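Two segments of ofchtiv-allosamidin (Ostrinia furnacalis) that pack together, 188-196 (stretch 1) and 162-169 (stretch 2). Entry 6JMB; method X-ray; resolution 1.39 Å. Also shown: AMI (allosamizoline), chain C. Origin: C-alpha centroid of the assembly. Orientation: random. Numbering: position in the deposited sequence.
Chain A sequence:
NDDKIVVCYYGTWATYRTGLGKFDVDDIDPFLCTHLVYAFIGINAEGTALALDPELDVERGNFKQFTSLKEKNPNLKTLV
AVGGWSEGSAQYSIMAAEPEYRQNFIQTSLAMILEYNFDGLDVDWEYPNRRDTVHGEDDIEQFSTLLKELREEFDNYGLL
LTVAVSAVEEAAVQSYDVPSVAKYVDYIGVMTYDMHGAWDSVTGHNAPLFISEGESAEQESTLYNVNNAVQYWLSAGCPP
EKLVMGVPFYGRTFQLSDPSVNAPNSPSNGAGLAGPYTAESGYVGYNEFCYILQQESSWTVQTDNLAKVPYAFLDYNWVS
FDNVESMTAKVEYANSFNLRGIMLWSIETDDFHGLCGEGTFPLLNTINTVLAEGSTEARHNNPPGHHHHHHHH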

# COMPACT_ATOMS: atom_id res chain seq x y z
N ILE A 188 -4.66 -3.71 10.88
CA ILE A 188 -4.64 -2.43 10.19
C ILE A 188 -3.38 -2.36 9.34
O ILE A 188 -2.26 -2.45 9.87
CB ILE A 188 -4.67 -1.27 11.20
CG1 ILE A 188 -5.99 -1.26 11.98
CG2 ILE A 188 -4.47 0.05 10.49
CD1 ILE A 188 -6.06 -0.17 13.03
N GLY A 189 -3.56 -2.21 8.03
CA GLY A 189 -2.43 -1.99 7.15
C GLY A 189 -2.14 -0.51 7.04
O GLY A 189 -2.88 0.21 6.36
N VAL A 190 -1.09 -0.03 7.70
CA VAL A 190 -0.78 1.39 7.69
C VAL A 190 0.03 1.69 6.43
O VAL A 190 1.07 1.07 6.19
CB VAL A 190 -0.03 1.81 8.96
CG1 VAL A 190 0.16 3.32 8.98
CG2 VAL A 190 -0.79 1.35 10.20
N MET A 191 -0.45 2.64 5.63
CA MET A 191 0.17 2.93 4.33
C MET A 191 1.34 3.90 4.51
O MET A 191 1.28 5.08 4.15
CB MET A 191 -0.87 3.45 3.35
CG MET A 191 -1.91 2.41 2.97
SD MET A 191 -3.00 2.96 1.64
CE MET A 191 -4.09 4.06 2.54
N THR A 192 2.43 3.35 5.05
CA THR A 192 3.64 4.11 5.38
C THR A 192 4.52 4.33 4.14
O THR A 192 5.66 3.87 4.04
CB THR A 192 4.39 3.45 6.53
OG1 THR A 192 4.27 2.02 6.45
CG2 THR A 192 3.81 3.91 7.87
N TYR A 193 3.95 5.05 3.18
CA TYR A 193 4.60 5.45 1.94
C TYR A 193 3.78 6.60 1.37
O TYR A 193 2.83 7.06 2.01
CB TYR A 193 4.78 4.28 0.97
CG TYR A 193 3.61 3.31 0.95
CD1 TYR A 193 2.40 3.67 0.38
CD2 TYR A 193 3.73 2.05 1.51
CE1 TYR A 193 1.33 2.78 0.36
CE2 TYR A 193 2.67 1.16 1.49
CZ TYR A 193 1.48 1.54 0.92
OH TYR A 193 0.42 0.66 0.90
N ASP A 194 4.15 7.07 0.18
CA ASP A 194 3.58 8.31 -0.36
C ASP A 194 3.78 9.48 0.61
O ASP A 194 2.99 10.42 0.64
CB ASP A 194 2.10 8.16 -0.74
CG ASP A 194 1.86 7.02 -1.68
OD1 ASP A 194 2.68 6.83 -2.60
OD2 ASP A 194 0.85 6.30 -1.49
N MET A 195 4.85 9.40 1.40
CA MET A 195 5.14 10.47 2.35
C MET A 195 5.45 11.76 1.64
O MET A 195 5.07 12.85 2.10
CB MET A 195 6.33 10.04 3.22
CG MET A 195 6.05 8.82 4.06
SD MET A 195 5.08 9.27 5.51
CE MET A 195 4.72 7.66 6.20
N HIS A 196 6.14 11.66 0.50
CA HIS A 196 6.45 12.76 -0.38
C HIS A 196 6.34 12.26 -1.81
O HIS A 196 6.43 11.06 -2.08
CB HIS A 196 7.85 13.30 -0.10
CG HIS A 196 8.00 13.81 1.29
ND1 HIS A 196 7.40 14.98 1.72
CD2 HIS A 196 8.60 13.27 2.38
CE1 HIS A 196 7.66 15.16 3.00
NE2 HIS A 196 8.39 14.14 3.43
C1 AMI C . -2.21 2.83 -2.14
C2 AMI C . -3.75 2.81 -2.50
C3 AMI C . -3.78 2.56 -3.92
C4 AMI C . -2.46 3.24 -4.48
C5 AMI C . -1.49 2.75 -3.51
C6 AMI C . -0.14 3.57 -3.52
C7 AMI C . -3.24 1.12 -1.17
C8 AMI C . -4.78 -0.56 -0.04
C9 AMI C . -2.24 -0.71 0.31
N2 AMI C . -4.27 1.85 -1.78
N7 AMI C . -3.43 -0.05 -0.30
O3 AMI C . -4.98 3.08 -4.50
O4 AMI C . -2.06 2.79 -5.76
O6 AMI C . -0.45 4.94 -3.35
O7 AMI C . -1.98 1.60 -1.42
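Stretch 2 162-169: TVAVSAVE

Neighbouring parallel strands are held by a ladder in which one residue of one strand reaches, through its N and its O, two residues of the other, and this pair of segments is a compact example. Stretch 2 enters as an extended strand, residues 162-165, and runs in the same direction as strand 188-190, the axes approaching to 4.7 Å with a crossing angle of -20°. The register pairs Ile188 with Val163, Gly189 with Ala164 and Val190 with Val165, at CA-CA separations of 5.2, 4.6 and 5.1 Å. Gly189 N donates to Val163 O at 2.8 Å, and Val165 N donates to Gly189 O at 3.0 Å, so that Gly189 brackets Ala164; the CA of Ala164 also makes a CA-H...O contact of 3.2 Å with the O of Gly189. A third bond, from Met191 N to Val165 O at 2.9 Å, joins the bond from Val165 N to Gly189 O, so that Val165 in turn brackets Val190. Farther on, direct pairing gives way to a water, which donates to Met191 O at 2.7 Å and is held weakly by Ala167 N at 3.1 Å.

Strand alternation sorts the side chains. Ile188, Val190, Val163 and Val165 share one face, where Val165 CG2 lies 3.5 Å from Ile188 CG2 and 4.1 Å from Val190 CG2. Ala164 points to the opposite face, beside a glycine without a side chain; there its CB lies 4.2 Å from Met191 SD and 3.5 Å from C8 of allosamizoline, while Met191 SD approaches C7 of the ligand to 3.4 Å. Beyond the strands, Ala167 points toward stretch 1, its CB 3.8 Å from Val190 CG1 and 3.9 Å from Met195 CE. Val168, at the N-cap position right before a helix, adds a last contact, its CG1 3.5 Å from Met195 SD.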

# COMPACT_ATOMS: atom_id res chain seq x y z
N THR A 162 -10.16 -6.43 7.24
CA THR A 162 -8.97 -5.60 7.42
C THR A 162 -9.22 -4.23 6.82
O THR A 162 -10.20 -4.01 6.10
CB THR A 162 -7.74 -6.24 6.77
OG1 THR A 162 -7.91 -6.27 5.35
CG2 THR A 162 -7.55 -7.66 7.28
N VAL A 163 -8.34 -3.28 7.15
CA VAL A 163 -8.37 -1.95 6.56
C VAL A 163 -6.97 -1.56 6.12
O VAL A 163 -5.97 -2.08 6.60
CB VAL A 163 -8.95 -0.88 7.51
CG1 VAL A 163 -10.42 -1.15 7.80
CG2 VAL A 163 -8.11 -0.80 8.79
N ALA A 164 -6.93 -0.62 5.17
CA ALA A 164 -5.73 0.12 4.82
C ALA A 164 -5.99 1.57 5.17
O ALA A 164 -7.06 2.10 4.85
CB ALA A 164 -5.43 0.01 3.33
N VAL A 165 -5.04 2.21 5.86
CA VAL A 165 -5.25 3.54 6.42
C VAL A 165 -4.10 4.47 6.07
O VAL A 165 -2.96 4.04 5.86
CB VAL A 165 -5.44 3.50 7.95
CG1 VAL A 165 -6.68 2.69 8.32
CG2 VAL A 165 -4.20 2.95 8.62
N SER A 166 -4.40 5.77 6.05
CA SER A 166 -3.36 6.78 5.92
C SER A 166 -2.45 6.75 7.15
O SER A 166 -2.85 6.34 8.25
CB SER A 166 -3.97 8.16 5.74
OG SER A 166 -4.80 8.49 6.85
N ALA A 167 -1.21 7.19 6.96
CA ALA A 167 -0.14 6.87 7.90
C ALA A 167 0.12 7.94 8.95
O ALA A 167 0.03 7.67 10.15
CB ALA A 167 1.15 6.54 7.13
N VAL A 168 0.48 9.15 8.52
CA VAL A 168 0.98 10.14 9.47
C VAL A 168 -0.16 10.72 10.28
O VAL A 168 -1.32 10.75 9.85
CB VAL A 168 1.81 11.24 8.78
CG1 VAL A 168 2.99 10.64 8.02
CG2 VAL A 168 0.95 12.09 7.87
N GLU A 169 0.18 11.21 11.47
CA GLU A 169 -0.80 11.77 12.39
C GLU A 169 -1.71 12.81 11.73
O GLU A 169 -2.93 12.78 11.91
CB GLU A 169 -0.10 12.35 13.62
CG GLU A 169 -1.08 12.90 14.63
CD GLU A 169 -0.40 13.30 15.93
OE1 GLU A 169 0.84 13.11 16.03
OE2 GLU A 169 -1.10 13.80 16.83
O HOH W 1 -0.53 7.08 3.98